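Local coordinates for chaperone protein gp12 (Lactococcus phage p2, PDB 3D8L) that probably acts as a chaperone for the phage tape measure protein and might keep it in solution during tail assembly, at residues 44-49 with 71-76; 51-56 with 81-86. The protein carries 1 engineered substitution. All coordinates share one frame; numbering follows the deposited sequence.

Contact 1 (44-49 with 71-76); sequences VQYGLY and FEFDTD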
loop_
_atom_site.group_PDB
_atom_site.type_symbol
_atom_site.label_atom_id
_atom_site.label_comp_id
_atom_site.label_asym_id
_atom_site.label_seq_id
_atom_site.Cartn_x
_atom_site.Cartn_y
_atom_site.Cartn_z
ATOM N N VAL A 44 9.413 1.887 -21.777
ATOM C CA VAL A 44 9.526 1.738 -20.323
ATOM C C VAL A 44 8.423 0.843 -19.790
ATOM O O VAL A 44 8.709 -0.082 -19.064
ATOM C CB VAL A 44 9.491 3.071 -19.602
ATOM C CG1 VAL A 44 9.604 2.835 -18.130
ATOM C CG2 VAL A 44 10.611 3.977 -20.108
ATOM N N GLN A 45 7.181 1.098 -20.193
ATOM C CA GLN A 45 6.042 0.274 -19.794
ATOM C C GLN A 45 6.329 -1.224 -19.914
ATOM O O GLN A 45 6.156 -1.986 -18.947
ATOM C CB GLN A 45 4.791 0.619 -20.618
ATOM C CG GLN A 45 3.590 -0.187 -20.160
ATOM C CD GLN A 45 2.255 0.200 -20.776
ATOM O OE1 GLN A 45 1.211 -0.152 -20.233
ATOM N NE2 GLN A 45 2.277 0.887 -21.920
ATOM N N TYR A 46 6.762 -1.650 -21.094
ATOM C CA TYR A 46 6.888 -3.103 -21.357
ATOM C C TYR A 46 8.128 -3.620 -20.707
ATOM O O TYR A 46 8.117 -4.738 -20.185
ATOM C CB TYR A 46 6.927 -3.446 -22.854
ATOM C CG TYR A 46 6.834 -4.919 -23.181
ATOM C CD1 TYR A 46 5.975 -5.760 -22.501
ATOM C CD2 TYR A 46 7.575 -5.463 -24.216
ATOM C CE1 TYR A 46 5.886 -7.114 -22.829
ATOM C CE2 TYR A 46 7.509 -6.814 -24.521
ATOM C CZ TYR A 46 6.659 -7.625 -23.824
ATOM O OH TYR A 46 6.562 -8.949 -24.141
ATOM N N GLY A 47 9.179 -2.795 -20.735
ATOM C CA GLY A 47 10.456 -3.098 -20.069
ATOM C C GLY A 47 10.318 -3.292 -18.573
ATOM O O GLY A 47 10.851 -4.242 -18.004
ATOM N N LEU A 48 9.569 -2.393 -17.948
ATOM C CA LEU A 48 9.309 -2.450 -16.510
ATOM C C LEU A 48 8.416 -3.665 -16.226
ATOM O O LEU A 48 8.624 -4.375 -15.241
ATOM C CB LEU A 48 8.626 -1.155 -16.039
ATOM C CG LEU A 48 9.042 -0.611 -14.691
ATOM C CD1 LEU A 48 8.116 0.527 -14.259
ATOM C CD2 LEU A 48 9.031 -1.735 -13.672
ATOM N N TYR A 49 7.426 -3.901 -17.091
ATOM C CA TYR A 49 6.541 -5.038 -16.891
ATOM C C TYR A 49 7.369 -6.312 -16.848
ATOM O O TYR A 49 7.237 -7.136 -15.942
ATOM C CB TYR A 49 5.522 -5.165 -18.022
ATOM C CG TYR A 49 4.736 -6.450 -17.935
ATOM C CD1 TYR A 49 3.745 -6.588 -17.007
ATOM C CD2 TYR A 49 5.024 -7.531 -18.733
ATOM C CE1 TYR A 49 3.039 -7.742 -16.887
ATOM C CE2 TYR A 49 4.312 -8.713 -18.610
ATOM C CZ TYR A 49 3.310 -8.808 -17.687
ATOM O OH TYR A 49 2.534 -9.954 -17.526
ATOM N N PHE A 71 6.613 -3.336 -32.123
ATOM C CA PHE A 71 5.837 -2.471 -31.229
ATOM C C PHE A 71 4.577 -3.119 -30.659
ATOM O O PHE A 71 3.775 -2.436 -30.037
ATOM C CB PHE A 71 5.522 -1.134 -31.920
ATOM C CG PHE A 71 6.723 -0.531 -32.564
ATOM C CD1 PHE A 71 6.746 -0.248 -33.890
ATOM C CD2 PHE A 71 7.896 -0.345 -31.832
ATOM C CE1 PHE A 71 7.878 0.266 -34.458
ATOM C CE2 PHE A 71 9.025 0.168 -32.417
ATOM C CZ PHE A 71 9.008 0.463 -33.721
ATOM N N GLU A 72 4.417 -4.428 -30.835
ATOM C CA GLU A 72 3.300 -5.142 -30.244
ATOM C C GLU A 72 3.713 -5.625 -28.875
ATOM O O GLU A 72 4.817 -6.178 -28.729
ATOM C CB GLU A 72 2.938 -6.374 -31.053
ATOM C CG GLU A 72 2.427 -6.122 -32.441
ATOM C CD GLU A 72 1.817 -7.365 -33.056
ATOM O OE1 GLU A 72 2.457 -8.439 -33.034
ATOM O OE2 GLU A 72 0.688 -7.263 -33.555
ATOM N N PHE A 73 2.841 -5.455 -27.875
ATOM C CA PHE A 73 3.143 -5.940 -26.531
ATOM C C PHE A 73 1.897 -6.097 -25.657
ATOM O O PHE A 73 0.765 -5.911 -26.105
ATOM C CB PHE A 73 4.203 -5.037 -25.852
ATOM C CG PHE A 73 3.664 -3.704 -25.373
ATOM C CD1 PHE A 73 3.389 -2.686 -26.270
ATOM C CD2 PHE A 73 3.468 -3.462 -24.025
ATOM C CE1 PHE A 73 2.890 -1.460 -25.834
ATOM C CE2 PHE A 73 2.977 -2.230 -23.594
ATOM C CZ PHE A 73 2.683 -1.234 -24.507
ATOM N N ASP A 74 2.138 -6.501 -24.418
ATOM C CA ASP A 74 1.109 -6.726 -23.424
ATOM C C ASP A 74 1.752 -6.673 -22.064
ATOM O O ASP A 74 2.839 -7.224 -21.885
ATOM C CB ASP A 74 0.529 -8.105 -23.567
ATOM C CG ASP A 74 -0.736 -8.272 -22.771
ATOM O OD1 ASP A 74 -1.710 -7.505 -22.992
ATOM O OD2 ASP A 74 -0.775 -9.190 -21.933
ATOM N N THR A 75 1.092 -6.019 -21.113
ATOM C CA THR A 75 1.578 -5.927 -19.745
ATOM C C THR A 75 0.407 -6.255 -18.859
ATOM O O THR A 75 0.228 -5.695 -17.799
ATOM C CB THR A 75 2.045 -4.537 -19.431
ATOM O OG1 THR A 75 0.925 -3.641 -19.551
ATOM C CG2 THR A 75 3.171 -4.117 -20.362
ATOM N N ASP A 76 -0.427 -7.148 -19.343
ATOM C CA ASP A 76 -1.469 -7.740 -18.546
ATOM C C ASP A 76 -2.422 -6.766 -17.913
ATOM O O ASP A 76 -2.840 -6.954 -16.796
ATOM C CB ASP A 76 -0.834 -8.581 -17.469
ATOM C CG ASP A 76 -1.662 -9.775 -17.151
ATOM O OD1 ASP A 76 -2.839 -9.611 -16.761
ATOM O OD2 ASP A 76 -1.133 -10.889 -17.329
#
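Y49 and Y46 of helix 37-53 receive the loop 71-76 on their rings. The backbone of T75 lies against Y49: its CA is 3.6 Å from the centroid of the Y49 ring, a CH-pi contact over the face. Y49 CG is anti to the backbone N (chi1 171°), which starts the ring on its course toward the loop. T75 CG2 touches Y49 CB at 3.5 Å. The Y49 hydroxyl end passes beside D76, with OH 3.6 Å from D76 CB.

Two residues earlier on the loop, F73 meets Y46. F73 CB sits over the centre of the Y46 ring, 3.7 Å from its centroid, in a second CH-pi contact. The two rings meet obliquely, with planes 48° apart. F73 CD2 is 3.7 Å from Y46 CB. The carbonyl O of D74 lies obliquely near the rings of both Y46 and Y49. Q45 is extended and crosses F73 at about a right angle; its CG meets F73 CE2 and T75 CG2, each at 4.0 Å.

No hydrogen bond joins the two segments, so apolar and CH-pi packing carries the contact. The T75 hydroxyl is instead hydrogen-bonded to K78 O, within the same loop. This is plain packing of an irregular inter-helix loop across one side of a helix, with CH groups over two tyrosine rings.

The loop links helix 57-70 to helix 80-88 and runs past helix 37-53. F67 of helix 57-70 meets the rings of both Y46 and F73. L48 touches W87 of helix 80-88.

Contact 2 (51-56 with 81-86); sequences ALFQDN and KELVEL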
loop_
_atom_site.group_PDB
_atom_site.type_symbol
_atom_site.label_atom_id
_atom_site.label_comp_id
_atom_site.label_asym_id
_atom_site.label_seq_id
_atom_site.Cartn_x
_atom_site.Cartn_y
_atom_site.Cartn_z
ATOM N N ALA A 51 10.619 -6.580 -16.316
ATOM C CA ALA A 51 11.493 -6.565 -15.132
ATOM C C ALA A 51 10.782 -7.066 -13.867
ATOM O O ALA A 51 11.357 -7.810 -13.070
ATOM C CB ALA A 51 12.073 -5.186 -14.891
ATOM N N LEU A 52 9.530 -6.661 -13.687
ATOM C CA LEU A 52 8.805 -6.933 -12.441
ATOM C C LEU A 52 8.187 -8.300 -12.443
ATOM O O LEU A 52 7.916 -8.844 -11.376
ATOM C CB LEU A 52 7.696 -5.904 -12.205
ATOM C CG LEU A 52 8.102 -4.502 -11.782
ATOM C CD1 LEU A 52 6.960 -3.589 -12.027
ATOM C CD2 LEU A 52 8.491 -4.462 -10.333
ATOM N N PHE A 53 7.943 -8.850 -13.639
ATOM C CA PHE A 53 7.127 -10.084 -13.774
ATOM C C PHE A 53 7.751 -11.283 -14.513
ATOM O O PHE A 53 7.345 -12.406 -14.277
ATOM C CB PHE A 53 5.774 -9.734 -14.383
ATOM C CG PHE A 53 4.930 -8.876 -13.491
ATOM C CD1 PHE A 53 4.836 -7.518 -13.690
ATOM C CD2 PHE A 53 4.231 -9.427 -12.437
ATOM C CE1 PHE A 53 4.040 -6.724 -12.838
ATOM C CE2 PHE A 53 3.435 -8.650 -11.614
ATOM C CZ PHE A 53 3.351 -7.302 -11.803
ATOM N N GLN A 54 8.728 -11.070 -15.384
ATOM C CA GLN A 54 9.372 -12.198 -16.041
ATOM C C GLN A 54 10.700 -12.529 -15.359
ATOM O O GLN A 54 11.641 -11.715 -15.304
ATOM C CB GLN A 54 9.558 -11.943 -17.532
ATOM C CG GLN A 54 10.337 -13.038 -18.250
ATOM C CD GLN A 54 9.700 -14.412 -18.130
ATOM O OE1 GLN A 54 10.218 -15.309 -17.430
ATOM N NE2 GLN A 54 8.566 -14.593 -18.801
ATOM N N ASP A 55 10.751 -13.747 -14.830
ATOM C CA ASP A 55 11.891 -14.208 -14.051
ATOM C C ASP A 55 13.019 -14.591 -14.979
ATOM O O ASP A 55 14.182 -14.393 -14.673
ATOM C CB ASP A 55 11.525 -15.422 -13.202
ATOM C CG ASP A 55 12.522 -15.656 -12.144
ATOM O OD1 ASP A 55 12.905 -14.633 -11.543
ATOM O OD2 ASP A 55 12.962 -16.810 -11.934
ATOM N N ASN A 56 12.649 -15.152 -16.121
ATOM C CA ASN A 56 13.595 -15.628 -17.089
ATOM C C ASN A 56 14.106 -14.455 -17.928
ATOM O O ASN A 56 13.421 -13.964 -18.817
ATOM C CB ASN A 56 12.895 -16.667 -17.939
ATOM C CG ASN A 56 13.831 -17.473 -18.725
ATOM O OD1 ASN A 56 13.582 -18.661 -18.984
ATOM N ND2 ASN A 56 14.921 -16.860 -19.137
ATOM N N LYS A 81 1.631 3.957 -15.086
ATOM C CA LYS A 81 1.438 4.541 -13.761
ATOM C C LYS A 81 1.580 3.434 -12.736
ATOM O O LYS A 81 2.422 3.457 -11.853
ATOM C CB LYS A 81 0.052 5.198 -13.691
ATOM C CG LYS A 81 -0.448 5.511 -12.280
ATOM C CD LYS A 81 -1.635 6.502 -12.277
ATOM C CE LYS A 81 -2.993 5.861 -11.886
ATOM N NZ LYS A 81 -4.188 6.819 -11.992
ATOM N N GLU A 82 0.745 2.435 -12.921
ATOM C CA GLU A 82 0.654 1.294 -12.048
ATOM C C GLU A 82 1.991 0.552 -11.905
ATOM O O GLU A 82 2.364 0.140 -10.805
ATOM C CB GLU A 82 -0.391 0.387 -12.673
ATOM C CG GLU A 82 -0.815 -0.816 -11.861
ATOM C CD GLU A 82 -1.888 -1.648 -12.596
ATOM O OE1 GLU A 82 -2.286 -1.266 -13.756
ATOM O OE2 GLU A 82 -2.332 -2.664 -11.998
ATOM N N LEU A 83 2.694 0.384 -13.022
ATOM C CA LEU A 83 3.966 -0.348 -13.064
ATOM C C LEU A 83 5.094 0.430 -12.366
ATOM O O LEU A 83 5.985 -0.138 -11.732
ATOM C CB LEU A 83 4.378 -0.618 -14.522
ATOM C CG LEU A 83 3.600 -1.645 -15.343
ATOM C CD1 LEU A 83 4.052 -1.693 -16.797
ATOM C CD2 LEU A 83 3.782 -2.973 -14.694
ATOM N N VAL A 84 5.084 1.741 -12.493
ATOM C CA VAL A 84 6.140 2.520 -11.873
ATOM C C VAL A 84 5.917 2.497 -10.362
ATOM O O VAL A 84 6.868 2.322 -9.617
ATOM C CB VAL A 84 6.218 3.969 -12.425
ATOM C CG1 VAL A 84 7.289 4.718 -11.722
ATOM C CG2 VAL A 84 6.479 3.954 -13.917
ATOM N N GLU A 85 4.671 2.643 -9.918
ATOM C CA GLU A 85 4.360 2.553 -8.490
ATOM C C GLU A 85 4.872 1.270 -7.868
ATOM O O GLU A 85 5.355 1.276 -6.744
ATOM C CB GLU A 85 2.861 2.607 -8.240
ATOM C CG GLU A 85 2.333 3.962 -7.870
ATOM C CD GLU A 85 0.891 4.132 -8.300
ATOM O OE1 GLU A 85 0.538 3.587 -9.376
ATOM O OE2 GLU A 85 0.115 4.810 -7.586
ATOM N N LEU A 86 4.735 0.160 -8.580
ATOM C CA LEU A 86 5.147 -1.124 -8.024
ATOM C C LEU A 86 6.626 -1.074 -7.776
ATOM O O LEU A 86 7.104 -1.410 -6.698
ATOM C CB LEU A 86 4.821 -2.277 -8.976
ATOM C CG LEU A 86 3.364 -2.715 -8.973
ATOM C CD1 LEU A 86 3.108 -3.752 -10.063
ATOM C CD2 LEU A 86 3.000 -3.229 -7.620
#
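The F53 ring meets helix 80-88 with its edge. L86 CD1 and L83 CD2 both lie near the ring plane; neither sits over a face. F53 CZ is 4.0 Å from L86 CD1, and F53 CE1 is 4.2 Å from L83 CD2. The side chains of F53 and L86 cross at about a right angle. Outside the two segments, the F53 ring also meets the ring of Y49, with planes at about 30°.

L52 makes the other half of the contact through one methyl. Its CD1 reaches L86 CB at 4.0 Å and L83 CD2 at 4.2 Å. The same methyl is 3.6 Å from the backbone O of L83. L52 CG is anti to the carbonyl carbon (chi1 -73°), and chi2 of 162° carries CD1 outward to helix 80-88. The L83 side chain leaves its helix to one side, and its CD2 comes in to meet L52 and F53.

Both L52 and F53 belong to the last turn of helix 37-53; Q54 is the first residue to leave it. On helix 80-88, E82 and E85 form salt bridges with K89 and K81 of the second subunit.

No hydrogen bond or salt bridge crosses between the two segments. Their association therefore rests on apolar contact of modest area, while charged pairs link helix 80-88 to the neighbouring subunit.

In the fold
Contacts 1 and 2 have centres about 9 Å apart and share helix 37-53. Their segments alternate along the chain: 44-49, 51-56, 71-76, then 81-86. The middle of the helix takes the loop after helix 57-70, and its C-terminal end takes helix 80-88. The contacts touch directly, as L83 packs on Q45, L48 and Y49. Helix 37-53 thus ties the loop 71-79 and the last helix to the rest of this all-helical chain. Contact 2 reaches into a subunit interface, through L86, which packs on E82 of the second subunit. No other chain of the assembly touches contact 1. This fits a protein that forms hexamers and further assembles as a spiral.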